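Local coordinates for protein SidF, inhibitor of growth family, member 3 (Legionella pneumophila subsp. pneumophila, PDB 4FYE) that is a phosphoinositide phosphatase that probably removes phosphate from the inositol head group of phosphatidylinositol phosphates, at residues Ala127-Asn138 against Phe727-Lys735; Val498-Tyr509 against Leu528-Ile539. The protein carries 1 engineered substitution. All blocks are in the same frame, centred on the assembly; numbering follows the deposited sequence.

Interaction 1: Ala127-Asn138 against Phe727-Lys735; sequences ADLFSSKKSSAN and FADNGLFGK
Two loops, each leading into a helix, meet through the side-chain amide of Asn730, which also closes an Asx turn in its own loop; it spans the gap to the loop that leads into helix 136-163, whose first residues end the segment 127-138. Asn730 ND2 donates to Ser131 O (2.6 Å), almost head-on to the carbonyl oxygen at 161°, and more weakly to Asp128 O (3.0 Å). The other end of the same amide faces back: Asn730 OD1 accepts from Leu732 N at 3.1 Å. With CG between its own backbone N and carbonyl carbon (chi1 63°), the amide can both close the turn and reach across, and bonds at both ends probably hold its rotation. Asp729 forms a second Asx turn through OD2 to Gly731 N, while its OD1 is taken by a salt bridge to Arg655. On the facing loop, Asp128 OD1 accepts from Phe130 N in a third Asx turn, and its OD2 pairs with Arg63.

Beside the amide, apolar side chains meet. Leu129 splits its two methyls: CD2 lies against Leu732 CB (3.8 Å), and CD1 meets the Phe733 ring at CD2, the two side chains roughly perpendicular. Leu732 CD1 reaches on to Ala127 CB. Toward solvent, the Lys133 chain runs past Asn730, its CD 3.4 Å from Asn730 O. Phe130 presents its ring edge to the backbone, placing CD1 3.5 Å from Ala728 O.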
loop_
_atom_site.group_PDB
_atom_site.type_symbol
_atom_site.label_atom_id
_atom_site.label_comp_id
_atom_site.label_asym_id
_atom_site.label_seq_id
_atom_site.Cartn_x
_atom_site.Cartn_y
_atom_site.Cartn_z
ATOM N N ALA A 127 17.567 3.301 -20.882
ATOM C CA ALA A 127 16.697 2.228 -21.326
ATOM C C ALA A 127 15.470 2.863 -21.916
ATOM O O ALA A 127 15.208 4.023 -21.669
ATOM C CB ALA A 127 16.306 1.333 -20.163
ATOM N N ASP A 128 14.733 2.103 -22.716
ATOM C CA ASP A 128 13.382 2.451 -23.084
ATOM C C ASP A 128 12.470 1.340 -22.557
ATOM O O ASP A 128 12.569 0.158 -22.972
ATOM C CB ASP A 128 13.240 2.599 -24.576
ATOM C CG ASP A 128 11.755 2.886 -25.002
ATOM O OD1 ASP A 128 10.889 3.261 -24.140
ATOM O OD2 ASP A 128 11.450 2.736 -26.220
ATOM N N LEU A 129 11.632 1.710 -21.607
ATOM C CA LEU A 129 10.714 0.807 -20.911
ATOM C C LEU A 129 9.547 0.381 -21.791
ATOM O O LEU A 129 8.879 -0.614 -21.458
ATOM C CB LEU A 129 10.060 1.502 -19.733
ATOM C CG LEU A 129 10.855 1.663 -18.422
ATOM C CD1 LEU A 129 9.924 2.141 -17.334
ATOM C CD2 LEU A 129 11.581 0.420 -17.958
ATOM N N PHE A 130 9.320 1.052 -22.925
ATOM C CA PHE A 130 8.031 0.832 -23.579
ATOM C C PHE A 130 8.253 0.229 -24.905
ATOM O O PHE A 130 7.479 0.347 -25.777
ATOM C CB PHE A 130 7.283 2.128 -23.720
ATOM C CG PHE A 130 7.103 2.798 -22.406
ATOM C CD1 PHE A 130 6.424 2.113 -21.349
ATOM C CD2 PHE A 130 7.657 4.064 -22.161
ATOM C CE1 PHE A 130 6.294 2.699 -20.106
ATOM C CE2 PHE A 130 7.525 4.644 -20.906
ATOM C CZ PHE A 130 6.826 3.956 -19.881
ATOM N N SER A 131 9.322 -0.494 -24.971
ATOM C CA SER A 131 9.785 -1.133 -26.135
ATOM C C SER A 131 10.294 -2.498 -25.684
ATOM O O SER A 131 10.558 -2.735 -24.468
ATOM C CB SER A 131 11.074 -0.337 -26.464
ATOM O OG SER A 131 11.263 -0.532 -27.768
ATOM N N SER A 132 10.652 -3.335 -26.622
ATOM C CA SER A 132 11.179 -4.642 -26.248
ATOM C C SER A 132 12.552 -4.666 -25.553
ATOM O O SER A 132 13.482 -3.971 -25.971
ATOM C CB SER A 132 11.171 -5.555 -27.463
ATOM O OG SER A 132 12.115 -6.552 -27.231
ATOM N N LYS A 133 12.747 -5.529 -24.557
ATOM C CA LYS A 133 14.000 -5.496 -23.803
ATOM C C LYS A 133 15.019 -6.064 -24.729
ATOM O O LYS A 133 16.267 -6.045 -24.465
ATOM C CB LYS A 133 13.981 -6.435 -22.621
ATOM C CG LYS A 133 12.864 -6.340 -21.609
ATOM C CD LYS A 133 13.175 -7.398 -20.567
ATOM C CE LYS A 133 12.766 -8.763 -21.089
ATOM N NZ LYS A 133 11.551 -9.239 -20.373
ATOM N N LYS A 134 14.499 -6.658 -25.788
ATOM C CA LYS A 134 15.385 -7.211 -26.820
ATOM C C LYS A 134 15.706 -6.292 -28.005
ATOM O O LYS A 134 16.355 -6.732 -28.933
ATOM C CB LYS A 134 14.852 -8.561 -27.315
ATOM C CG LYS A 134 14.703 -9.594 -26.200
ATOM C CD LYS A 134 15.328 -10.925 -26.594
ATOM C CE LYS A 134 14.291 -11.976 -26.991
ATOM N NZ LYS A 134 13.665 -12.658 -25.817
ATOM N N SER A 135 15.287 -5.024 -27.980
ATOM C CA SER A 135 15.742 -4.046 -29.035
ATOM C C SER A 135 17.253 -3.909 -29.016
ATOM O O SER A 135 17.896 -4.159 -27.972
ATOM C CB SER A 135 15.104 -2.667 -28.800
ATOM O OG SER A 135 15.774 -1.957 -27.749
ATOM N N SER A 136 17.879 -3.512 -30.109
ATOM C CA SER A 136 19.327 -3.336 -30.012
ATOM C C SER A 136 19.684 -2.243 -28.956
ATOM O O SER A 136 20.727 -2.313 -28.281
ATOM C CB SER A 136 19.998 -3.044 -31.362
ATOM O OG SER A 136 19.378 -1.921 -31.965
ATOM N N ALA A 137 18.819 -1.251 -28.808
ATOM C CA ALA A 137 19.099 -0.179 -27.866
ATOM C C ALA A 137 19.011 -0.645 -26.386
ATOM O O ALA A 137 19.883 -0.298 -25.580
ATOM C CB ALA A 137 18.257 1.062 -28.164
ATOM N N ASN A 138 18.028 -1.480 -26.076
ATOM C CA ASN A 138 17.949 -2.036 -24.718
ATOM C C ASN A 138 19.048 -3.100 -24.407
ATOM O O ASN A 138 19.483 -3.237 -23.296
ATOM C CB ASN A 138 16.529 -2.530 -24.400
ATOM C CG ASN A 138 15.502 -1.375 -24.186
ATOM O OD1 ASN A 138 14.322 -1.500 -24.517
ATOM N ND2 ASN A 138 15.898 -0.374 -23.445
ATOM N N PHE A 727 1.191 -5.065 -18.764
ATOM C CA PHE A 727 1.855 -3.824 -18.420
ATOM C C PHE A 727 2.469 -3.111 -19.629
ATOM O O PHE A 727 3.033 -3.740 -20.536
ATOM C CB PHE A 727 2.924 -4.121 -17.365
ATOM C CG PHE A 727 2.352 -4.581 -16.045
ATOM C CD1 PHE A 727 1.900 -3.673 -15.120
ATOM C CD2 PHE A 727 2.290 -5.945 -15.730
ATOM C CE1 PHE A 727 1.363 -4.117 -13.907
ATOM C CE2 PHE A 727 1.794 -6.383 -14.525
ATOM C CZ PHE A 727 1.299 -5.459 -13.621
ATOM N N ALA A 728 2.353 -1.794 -19.635
ATOM C CA ALA A 728 2.959 -0.941 -20.642
ATOM C C ALA A 728 4.471 -1.122 -20.666
ATOM O O ALA A 728 5.097 -1.141 -21.731
ATOM C CB ALA A 728 2.619 0.495 -20.368
ATOM N N ASP A 729 5.081 -1.310 -19.509
ATOM C CA ASP A 729 6.552 -1.313 -19.455
ATOM C C ASP A 729 7.140 -2.768 -19.529
ATOM O O ASP A 729 6.447 -3.761 -19.416
ATOM C CB ASP A 729 7.041 -0.649 -18.194
ATOM C CG ASP A 729 6.857 -1.542 -17.002
ATOM O OD1 ASP A 729 5.681 -1.689 -16.613
ATOM O OD2 ASP A 729 7.838 -2.189 -16.521
ATOM N N ASN A 730 8.441 -2.880 -19.708
ATOM C CA ASN A 730 9.015 -4.145 -19.999
ATOM C C ASN A 730 9.889 -4.675 -18.811
ATOM O O ASN A 730 10.700 -5.572 -19.012
ATOM C CB ASN A 730 9.858 -3.967 -21.230
ATOM C CG ASN A 730 11.060 -2.965 -21.042
ATOM O OD1 ASN A 730 11.387 -2.539 -19.946
ATOM N ND2 ASN A 730 11.743 -2.647 -22.139
ATOM N N GLY A 731 9.750 -4.065 -17.624
ATOM C CA GLY A 731 10.383 -4.508 -16.384
ATOM C C GLY A 731 11.825 -4.063 -16.201
ATOM O O GLY A 731 12.441 -4.407 -15.207
ATOM N N LEU A 732 12.408 -3.291 -17.123
ATOM C CA LEU A 732 13.837 -2.943 -16.977
ATOM C C LEU A 732 14.264 -2.219 -15.689
ATOM O O LEU A 732 15.466 -2.249 -15.305
ATOM C CB LEU A 732 14.356 -2.181 -18.204
ATOM C CG LEU A 732 14.609 -3.108 -19.402
ATOM C CD1 LEU A 732 15.158 -2.288 -20.569
ATOM C CD2 LEU A 732 15.578 -4.214 -19.001
ATOM N N PHE A 733 13.347 -1.494 -15.057
ATOM C CA PHE A 733 13.606 -1.000 -13.715
ATOM C C PHE A 733 13.981 -2.116 -12.741
ATOM O O PHE A 733 14.703 -1.840 -11.774
ATOM C CB PHE A 733 12.495 -0.050 -13.171
ATOM C CG PHE A 733 12.786 1.422 -13.446
ATOM C CD1 PHE A 733 13.976 1.988 -13.031
ATOM C CD2 PHE A 733 11.870 2.226 -14.111
ATOM C CE1 PHE A 733 14.269 3.331 -13.258
ATOM C CE2 PHE A 733 12.144 3.581 -14.338
ATOM C CZ PHE A 733 13.353 4.135 -13.917
ATOM N N GLY A 734 13.554 -3.366 -13.008
ATOM C CA GLY A 734 13.959 -4.503 -12.158
ATOM C C GLY A 734 15.455 -4.748 -12.095
ATOM O O GLY A 734 16.006 -5.016 -11.025
ATOM N N LYS A 735 16.130 -4.596 -13.224
ATOM C CA LYS A 735 17.591 -4.771 -13.321
ATOM C C LYS A 735 18.341 -3.686 -12.584
ATOM O O LYS A 735 19.390 -3.932 -12.058
ATOM C CB LYS A 735 18.072 -4.756 -14.794
ATOM C CG LYS A 735 17.287 -5.587 -15.780
ATOM C CD LYS A 735 17.472 -7.078 -15.522
ATOM C CE LYS A 735 16.305 -7.858 -16.160
ATOM N NZ LYS A 735 16.187 -9.259 -15.627
#

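Interaction 2: Val498-Tyr509 against Leu528-Ile539; sequences VKGAYREALFSY and LKNQVDGYEKSI
An antiparallel helical hairpin, within a predicted coiled coil, packs here by knobs-into-holes: Tyr502 sits among Val532, Tyr535, Glu536 and Ile539, and Tyr535 among Val498, Ala501, Tyr502 and Ala505. The axes approach to 9.2 Å, with 153° between their directions. The tyrosine side chains pass one another running opposite ways, touching through their CB atoms, and their first torsions differ. Tyr502 has CG anti to the backbone N (chi1 176°), which carries its ring across helix 522-583, where CE1 meets Val532 CG1 at 3.7 Å. Its CB is met by Ile539 CD1 at 3.8 Å.

Tyr535 instead has CG anti to the carbonyl carbon (chi1 -64°), and its ring lies over the small residues of the other helix. Ala501 CB stands over one face in a CH-pi contact, 4.1 Å from the ring centroid and displaced toward the rim, whereas Ala505 CB comes to the edge. Val498 CG1 completes this hole, touching both Tyr535 CD1 and Ile539 CG1.

Toward the other end, Val532 CG2 lies against Ala505 and the backbone of Leu506. Leu528 spreads its methyls over the helical backbone at Ser508 and Tyr509, CD2 on the serine CB and CD1 near its carbonyl oxygen. Polar groups stay at the margins: Glu536 OE2 is engaged by Lys291 of helix 284-311, and Lys529 NZ bridges to the syn lone pair of Asp533 OD2. The Lys529 chain is extended until its last torsion turns it to Asp533, and its base runs alongside Tyr509, with Lys529 CB 4.1 Å from Tyr509 CE2.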
loop_
_atom_site.group_PDB
_atom_site.type_symbol
_atom_site.label_atom_id
_atom_site.label_comp_id
_atom_site.label_asym_id
_atom_site.label_seq_id
_atom_site.Cartn_x
_atom_site.Cartn_y
_atom_site.Cartn_z
ATOM N N VAL A 498 -12.679 -14.614 24.405
ATOM C CA VAL A 498 -11.397 -15.279 24.160
ATOM C C VAL A 498 -10.364 -14.415 23.359
ATOM O O VAL A 498 -9.184 -14.286 23.754
ATOM C CB VAL A 498 -11.639 -16.643 23.476
ATOM C CG1 VAL A 498 -10.408 -17.515 23.613
ATOM C CG2 VAL A 498 -12.884 -17.349 24.071
ATOM N N LYS A 499 -10.778 -13.812 22.250
ATOM C CA LYS A 499 -9.836 -12.919 21.521
ATOM C C LYS A 499 -9.205 -11.810 22.403
ATOM O O LYS A 499 -7.965 -11.630 22.380
ATOM C CB LYS A 499 -10.460 -12.328 20.260
ATOM C CG LYS A 499 -10.471 -13.312 19.112
ATOM C CD LYS A 499 -11.358 -12.793 18.003
ATOM C CE LYS A 499 -11.247 -13.660 16.773
ATOM N NZ LYS A 499 -12.053 -12.981 15.737
ATOM N N GLY A 500 -10.045 -11.118 23.203
ATOM C CA GLY A 500 -9.554 -10.093 24.148
ATOM C C GLY A 500 -8.470 -10.659 25.062
ATOM O O GLY A 500 -7.345 -10.110 25.154
ATOM N N ALA A 501 -8.801 -11.790 25.696
ATOM C CA ALA A 501 -7.883 -12.528 26.550
ATOM C C ALA A 501 -6.582 -12.885 25.794
ATOM O O ALA A 501 -5.474 -12.735 26.327
ATOM C CB ALA A 501 -8.578 -13.774 27.110
ATOM N N TYR A 502 -6.699 -13.303 24.539
ATOM C CA TYR A 502 -5.497 -13.610 23.763
ATOM C C TYR A 502 -4.551 -12.394 23.516
ATOM O O TYR A 502 -3.307 -12.503 23.656
ATOM C CB TYR A 502 -5.920 -14.279 22.456
ATOM C CG TYR A 502 -4.820 -14.565 21.516
ATOM C CD1 TYR A 502 -3.876 -15.577 21.788
ATOM C CD2 TYR A 502 -4.714 -13.863 20.314
ATOM C CE1 TYR A 502 -2.845 -15.867 20.908
ATOM C CE2 TYR A 502 -3.690 -14.148 19.410
ATOM C CZ TYR A 502 -2.762 -15.139 19.712
ATOM O OH TYR A 502 -1.740 -15.399 18.802
ATOM N N ARG A 503 -5.116 -11.251 23.136
ATOM C CA ARG A 503 -4.280 -10.079 22.856
ATOM C C ARG A 503 -3.531 -9.672 24.111
ATOM O O ARG A 503 -2.304 -9.488 24.095
ATOM C CB ARG A 503 -5.106 -8.879 22.407
ATOM C CG ARG A 503 -5.739 -8.999 21.043
ATOM C CD ARG A 503 -6.466 -7.713 20.694
ATOM N NE ARG A 503 -7.767 -7.610 21.359
ATOM C CZ ARG A 503 -7.997 -6.833 22.405
ATOM N NH1 ARG A 503 -7.011 -6.063 22.924
ATOM N NH2 ARG A 503 -9.213 -6.821 22.928
ATOM N N GLU A 504 -4.291 -9.531 25.200
ATOM C CA GLU A 504 -3.735 -8.998 26.441
ATOM C C GLU A 504 -2.626 -9.935 26.914
ATOM O O GLU A 504 -1.518 -9.514 27.252
ATOM C CB GLU A 504 -4.846 -8.762 27.481
ATOM C CG GLU A 504 -4.867 -7.343 28.098
ATOM C CD GLU A 504 -4.463 -6.146 27.158
ATOM O OE1 GLU A 504 -3.408 -5.487 27.404
ATOM O OE2 GLU A 504 -5.195 -5.808 26.185
ATOM N N ALA A 505 -2.904 -11.224 26.832
ATOM C CA ALA A 505 -1.949 -12.209 27.222
ATOM C C ALA A 505 -0.651 -12.113 26.386
ATOM O O ALA A 505 0.450 -12.115 26.920
ATOM C CB ALA A 505 -2.601 -13.557 27.089
ATOM N N LEU A 506 -0.796 -11.991 25.073
ATOM C CA LEU A 506 0.328 -11.924 24.143
ATOM C C LEU A 506 1.249 -10.674 24.246
ATOM O O LEU A 506 2.480 -10.783 24.051
ATOM C CB LEU A 506 -0.249 -11.992 22.744
ATOM C CG LEU A 506 0.379 -12.915 21.721
ATOM C CD1 LEU A 506 -0.349 -12.765 20.381
ATOM C CD2 LEU A 506 1.889 -12.705 21.619
ATOM N N PHE A 507 0.650 -9.499 24.494
ATOM C CA PHE A 507 1.428 -8.299 24.829
ATOM C C PHE A 507 2.271 -8.591 26.080
ATOM O O PHE A 507 3.483 -8.342 26.086
ATOM C CB PHE A 507 0.537 -7.073 25.097
ATOM C CG PHE A 507 -0.193 -6.545 23.905
ATOM C CD1 PHE A 507 0.486 -6.202 22.736
ATOM C CD2 PHE A 507 -1.569 -6.359 23.963
ATOM C CE1 PHE A 507 -0.192 -5.702 21.632
ATOM C CE2 PHE A 507 -2.271 -5.849 22.875
ATOM C CZ PHE A 507 -1.571 -5.509 21.703
ATOM N N SER A 508 1.645 -9.134 27.136
ATOM C CA SER A 508 2.426 -9.513 28.331
ATOM C C SER A 508 3.564 -10.448 27.940
ATOM O O SER A 508 4.716 -10.263 28.384
ATOM C CB SER A 508 1.571 -10.133 29.433
ATOM O OG SER A 508 0.653 -9.190 29.949
ATOM N N TYR A 509 3.276 -11.441 27.096
ATOM C CA TYR A 509 4.341 -12.343 26.782
ATOM C C TYR A 509 5.524 -11.598 26.161
ATOM O O TYR A 509 6.663 -11.892 26.487
ATOM C CB TYR A 509 3.879 -13.492 25.903
ATOM C CG TYR A 509 5.044 -14.281 25.336
ATOM C CD1 TYR A 509 5.714 -13.844 24.197
ATOM C CD2 TYR A 509 5.487 -15.446 25.938
ATOM C CE1 TYR A 509 6.785 -14.537 23.679
ATOM C CE2 TYR A 509 6.564 -16.153 25.407
ATOM C CZ TYR A 509 7.202 -15.691 24.273
ATOM O OH TYR A 509 8.271 -16.369 23.733
ATOM N N LEU A 528 2.943 -17.669 30.728
ATOM C CA LEU A 528 2.490 -16.790 29.650
ATOM C C LEU A 528 2.432 -17.518 28.299
ATOM O O LEU A 528 1.411 -17.479 27.612
ATOM C CB LEU A 528 3.350 -15.522 29.574
ATOM C CG LEU A 528 3.227 -14.563 30.772
ATOM C CD1 LEU A 528 4.323 -13.500 30.749
ATOM C CD2 LEU A 528 1.848 -13.930 30.848
ATOM N N LYS A 529 3.496 -18.211 27.930
ATOM C CA LYS A 529 3.423 -18.998 26.718
ATOM C C LYS A 529 2.223 -19.972 26.720
ATOM O O LYS A 529 1.471 -20.030 25.745
ATOM C CB LYS A 529 4.747 -19.706 26.430
ATOM C CG LYS A 529 4.732 -20.455 25.103
ATOM C CD LYS A 529 6.063 -21.107 24.756
ATOM C CE LYS A 529 6.028 -21.708 23.368
ATOM N NZ LYS A 529 5.129 -22.889 23.421
ATOM N N ASN A 530 2.019 -20.710 27.810
ATOM C CA ASN A 530 0.931 -21.694 27.827
ATOM C C ASN A 530 -0.484 -21.139 27.649
ATOM O O ASN A 530 -1.245 -21.629 26.798
ATOM C CB ASN A 530 1.013 -22.616 29.039
ATOM C CG ASN A 530 1.666 -23.938 28.706
ATOM O OD1 ASN A 530 2.236 -24.104 27.625
ATOM N ND2 ASN A 530 1.579 -24.892 29.628
ATOM N N GLN A 531 -0.811 -20.108 28.432
ATOM C CA GLN A 531 -2.056 -19.330 28.281
ATOM C C GLN A 531 -2.342 -18.942 26.843
ATOM O O GLN A 531 -3.486 -19.003 26.396
ATOM C CB GLN A 531 -1.949 -18.015 29.020
ATOM C CG GLN A 531 -2.040 -18.079 30.521
ATOM C CD GLN A 531 -1.894 -16.695 31.111
ATOM O OE1 GLN A 531 -2.252 -15.686 30.472
ATOM N NE2 GLN A 531 -1.362 -16.632 32.336
ATOM N N VAL A 532 -1.293 -18.513 26.144
ATOM C CA VAL A 532 -1.420 -17.970 24.802
ATOM C C VAL A 532 -1.910 -19.115 23.933
ATOM O O VAL A 532 -2.937 -19.028 23.248
ATOM C CB VAL A 532 -0.067 -17.375 24.361
ATOM C CG1 VAL A 532 0.007 -17.173 22.847
ATOM C CG2 VAL A 532 0.198 -16.056 25.086
ATOM N N ASP A 533 -1.205 -20.230 24.089
ATOM C CA ASP A 533 -1.435 -21.450 23.342
ATOM C C ASP A 533 -2.840 -21.986 23.548
ATOM O O ASP A 533 -3.534 -22.297 22.572
ATOM C CB ASP A 533 -0.360 -22.474 23.697
ATOM C CG ASP A 533 1.026 -22.059 23.200
ATOM O OD1 ASP A 533 1.129 -21.287 22.202
ATOM O OD2 ASP A 533 2.029 -22.501 23.795
ATOM N N GLY A 534 -3.268 -22.062 24.806
ATOM C CA GLY A 534 -4.607 -22.553 25.106
ATOM C C GLY A 534 -5.654 -21.750 24.343
ATOM O O GLY A 534 -6.529 -22.317 23.664
ATOM N N TYR A 535 -5.546 -20.424 24.454
ATOM C CA TYR A 535 -6.471 -19.504 23.796
ATOM C C TYR A 535 -6.339 -19.679 22.299
ATOM O O TYR A 535 -7.334 -19.677 21.577
ATOM C CB TYR A 535 -6.208 -18.036 24.208
ATOM C CG TYR A 535 -6.428 -17.706 25.692
ATOM C CD1 TYR A 535 -7.547 -18.188 26.385
ATOM C CD2 TYR A 535 -5.521 -16.892 26.390
ATOM C CE1 TYR A 535 -7.751 -17.881 27.729
ATOM C CE2 TYR A 535 -5.716 -16.579 27.735
ATOM C CZ TYR A 535 -6.833 -17.070 28.397
ATOM O OH TYR A 535 -7.043 -16.756 29.721
ATOM N N GLU A 536 -5.102 -19.865 21.849
ATOM C CA GLU A 536 -4.830 -20.151 20.446
ATOM C C GLU A 536 -5.515 -21.445 19.961
ATOM O O GLU A 536 -6.300 -21.372 19.008
ATOM C CB GLU A 536 -3.336 -20.191 20.198
ATOM C CG GLU A 536 -2.948 -19.694 18.824
ATOM C CD GLU A 536 -1.439 -19.645 18.623
ATOM O OE1 GLU A 536 -0.728 -20.552 19.138
ATOM O OE2 GLU A 536 -0.971 -18.690 17.949
ATOM N N LYS A 537 -5.285 -22.596 20.624
ATOM C CA LYS A 537 -5.972 -23.846 20.218
ATOM C C LYS A 537 -7.457 -23.571 20.161
ATOM O O LYS A 537 -8.183 -24.088 19.312
ATOM C CB LYS A 537 -5.782 -25.050 21.161
ATOM C CG LYS A 537 -4.660 -25.020 22.187
ATOM C CD LYS A 537 -4.201 -26.435 22.551
ATOM C CE LYS A 537 -3.198 -26.926 21.507
ATOM N NZ LYS A 537 -2.926 -28.375 21.656
ATOM N N SER A 538 -7.907 -22.743 21.079
ATOM C CA SER A 538 -9.317 -22.530 21.219
ATOM C C SER A 538 -9.924 -21.636 20.133
ATOM O O SER A 538 -10.967 -21.951 19.555
ATOM C CB SER A 538 -9.622 -22.012 22.611
ATOM O OG SER A 538 -11.009 -21.913 22.734
ATOM N N ILE A 539 -9.265 -20.520 19.858
ATOM C CA ILE A 539 -9.605 -19.720 18.700
ATOM C C ILE A 539 -9.456 -20.567 17.435
ATOM O O ILE A 539 -10.407 -20.673 16.652
ATOM C CB ILE A 539 -8.731 -18.466 18.639
ATOM C CG1 ILE A 539 -8.932 -17.656 19.923
ATOM C CG2 ILE A 539 -9.054 -17.624 17.396
ATOM C CD1 ILE A 539 -7.664 -16.970 20.387
#

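Overall arrangement
From the N terminus, the chain forms strands 39-42 and 50-55 before 127-138, the loop that leads into helix 136-163. It then builds the other four strands of the six-stranded sheet and the whole four-stranded sheet before 727-735 closes interaction 1 at the start of helix 733-741, a loop of 588 residues. Nested inside, interaction 2 closes a loop of 18 residues, which holds the ends of helices 482-514 and 522-583 and the short connection 515-521. The contacts do not touch: their centres are 51 Å apart, on opposite sides of the chain's centre. Interaction 1 ties an early part of the chain to its C-terminal end; interaction 2 pairs consecutive helices beside helices 284-311 and 373-387.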